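Local coordinates for protein phenol hydroxylase component phO (Pseudomonas stutzeri, PDB 3U52) that is probably a small subunit of the multicomponent phenol hydroxylase, an enzyme that adds oxygen to phenol in aromatic degradation, at residues Y29-H33 against T107-G113. Sequence-based numbering, arbitrary orientation.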
loop_
_atom_site.group_PDB
_atom_site.type_symbol
_atom_site.label_atom_id
_atom_site.label_comp_id
_atom_site.label_asym_id
_atom_site.label_seq_id
_atom_site.Cartn_x
_atom_site.Cartn_y
_atom_site.Cartn_z
ATOM N N TYR E 29 -39.915 39.393 -4.359
ATOM C CA TYR E 29 -38.574 39.989 -4.235
ATOM C C TYR E 29 -38.588 41.367 -3.540
ATOM O O TYR E 29 -39.262 42.289 -3.997
ATOM C CB TYR E 29 -37.958 40.065 -5.613
ATOM C CG TYR E 29 -36.591 40.702 -5.764
ATOM C CD1 TYR E 29 -36.278 41.407 -6.932
ATOM C CD2 TYR E 29 -35.609 40.589 -4.779
ATOM C CE1 TYR E 29 -35.012 41.997 -7.108
ATOM C CE2 TYR E 29 -34.344 41.192 -4.939
ATOM C CZ TYR E 29 -34.051 41.884 -6.091
ATOM O OH TYR E 29 -32.810 42.472 -6.259
ATOM N N TRP E 30 -37.800 41.479 -2.455
ATOM C CA TRP E 30 -37.622 42.709 -1.677
ATOM C C TRP E 30 -36.197 43.237 -1.943
ATOM O O TRP E 30 -35.257 42.798 -1.312
ATOM C CB TRP E 30 -37.799 42.412 -0.187
ATOM C CG TRP E 30 -37.816 43.635 0.709
ATOM C CD1 TRP E 30 -38.074 44.920 0.339
ATOM C CD2 TRP E 30 -37.641 43.658 2.124
ATOM N NE1 TRP E 30 -38.051 45.745 1.435
ATOM C CE2 TRP E 30 -37.826 44.994 2.550
ATOM C CE3 TRP E 30 -37.385 42.670 3.089
ATOM C CZ2 TRP E 30 -37.746 45.380 3.907
ATOM C CZ3 TRP E 30 -37.276 43.055 4.429
ATOM C CH2 TRP E 30 -37.443 44.395 4.830
ATOM N N PRO E 31 -36.014 44.120 -2.951
ATOM C CA PRO E 31 -34.619 44.527 -3.213
ATOM C C PRO E 31 -33.921 45.192 -2.043
ATOM O O PRO E 31 -34.571 45.820 -1.220
ATOM C CB PRO E 31 -34.755 45.503 -4.392
ATOM C CG PRO E 31 -36.042 45.127 -5.050
ATOM C CD PRO E 31 -36.946 44.685 -3.947
ATOM N N ASP E 32 -32.589 45.064 -2.009
ATOM C CA ASP E 32 -31.694 45.624 -0.974
ATOM C C ASP E 32 -31.826 44.959 0.374
ATOM O O ASP E 32 -31.505 45.578 1.393
ATOM C CB ASP E 32 -31.878 47.146 -0.861
ATOM C CG ASP E 32 -31.464 47.854 -2.129
ATOM O OD1 ASP E 32 -30.359 47.546 -2.659
ATOM O OD2 ASP E 32 -32.263 48.689 -2.608
ATOM N N HIS E 33 -32.275 43.701 0.373
ATOM C CA HIS E 33 -32.456 42.935 1.605
ATOM C C HIS E 33 -31.895 41.516 1.462
ATOM O O HIS E 33 -32.602 40.512 1.670
ATOM C CB HIS E 33 -33.916 42.989 2.072
ATOM C CG HIS E 33 -34.311 44.372 2.494
ATOM N ND1 HIS E 33 -34.584 45.369 1.576
ATOM C CD2 HIS E 33 -34.299 44.973 3.710
ATOM C CE1 HIS E 33 -34.787 46.514 2.217
ATOM N NE2 HIS E 33 -34.633 46.296 3.512
ATOM N N THR E 107 -40.402 47.509 -3.375
ATOM C CA THR E 107 -39.332 48.423 -2.997
ATOM C C THR E 107 -39.871 49.361 -1.924
ATOM O O THR E 107 -40.937 49.963 -2.100
ATOM C CB THR E 107 -38.826 49.194 -4.241
ATOM O OG1 THR E 107 -38.150 48.272 -5.117
ATOM C CG2 THR E 107 -37.839 50.315 -3.866
ATOM N N THR E 108 -39.132 49.461 -0.828
ATOM C CA THR E 108 -39.492 50.256 0.339
ATOM C C THR E 108 -38.514 51.438 0.494
ATOM O O THR E 108 -37.476 51.315 1.131
ATOM C CB THR E 108 -39.451 49.394 1.643
ATOM O OG1 THR E 108 -38.171 48.743 1.755
ATOM C CG2 THR E 108 -40.586 48.310 1.649
ATOM N N PRO E 109 -38.843 52.595 -0.098
ATOM C CA PRO E 109 -38.000 53.815 0.033
ATOM C C PRO E 109 -37.555 54.064 1.461
ATOM O O PRO E 109 -38.347 53.978 2.396
ATOM C CB PRO E 109 -38.957 54.927 -0.397
ATOM C CG PRO E 109 -39.816 54.211 -1.468
ATOM C CD PRO E 109 -40.023 52.824 -0.959
ATOM N N GLY E 110 -36.285 54.330 1.650
ATOM C CA GLY E 110 -35.818 54.645 2.999
ATOM C C GLY E 110 -35.361 53.431 3.778
ATOM O O GLY E 110 -34.705 53.560 4.835
ATOM N N LEU E 111 -35.697 52.244 3.279
ATOM C CA LEU E 111 -35.239 51.022 3.931
ATOM C C LEU E 111 -34.442 50.275 2.878
ATOM O O LEU E 111 -35.007 49.592 2.025
ATOM C CB LEU E 111 -36.413 50.201 4.472
ATOM C CG LEU E 111 -37.333 50.923 5.468
ATOM C CD1 LEU E 111 -38.476 50.055 5.815
ATOM C CD2 LEU E 111 -36.605 51.394 6.727
ATOM N N LYS E 112 -33.121 50.457 2.924
ATOM C CA LYS E 112 -32.263 49.985 1.864
ATOM C C LYS E 112 -31.249 48.965 2.376
ATOM O O LYS E 112 -30.242 48.726 1.758
ATOM C CB LYS E 112 -31.553 51.152 1.206
ATOM C CG LYS E 112 -30.657 51.879 2.167
ATOM C CD LYS E 112 -29.823 52.947 1.476
ATOM C CE LYS E 112 -29.329 53.949 2.488
ATOM N NZ LYS E 112 -28.490 53.291 3.518
ATOM N N GLY E 113 -31.502 48.377 3.517
ATOM C CA GLY E 113 -30.666 47.287 3.936
ATOM C C GLY E 113 -29.509 47.809 4.776
ATOM O O GLY E 113 -29.359 49.029 5.014
HETATM O O HOH W 1 -36.417 47.919 -1.216
#
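Trp-30 and Thr-108 join two type II beta turns, Trp-30 to His-33 and Thr-108 to Leu-111, that follow the parallel neighbouring strands 24-29 and 102-107 of the mixed sheet. One direct hydrogen bond spans the turns. Trp-30 NE1 donates to Thr-108 OG1 at 3.0 Å, nearly straight (167°) and within the indole plane. The indole reaches across because its CG lies opposite the backbone N (chi1 -172°). Thr-108 OG1 in turn gives a weak bond to Leu-111 O, inside its own turn. A water adds a second bridge, donating to Pro-31 O and accepting from Thr-108 N.

Within the first turn two rings stack. The imidazole of His-33 lies over one face of the indole, with His-33 CG 3.3 Å above the Trp-30 ring plane. His-33 ND1 donates to Pro-31 O at 2.8 Å, which fixes the ring's rotation; the donor sits above the carbonyl plane. His-33 NE2 is hydrogen-bonded to the carboxylate of Asp-67, which also takes the N-H of Gly-113, so one acidic side chain ties both segments together. Phe-73 meets the indole edge-to-face. With an alanine in place of Trp-30, Thr-108 OG1 would probably lose its indole donor and one face of the His-33 ring its cover.

The remaining contacts are van der Waals or weakly polar. Pro-31 CG touches Thr-107 OG1 at 3.8 Å, and the CB of Asp-32 rests on Lys-112 O. Leu-111 O lies at the edge of the imidazole, 3.1 Å from His-33 CE1. Gly-113 passes over an imidazole face, and its CA makes a C-H...O contact with Asp-32 O at 3.2 Å, where a CB would clash with that same oxygen.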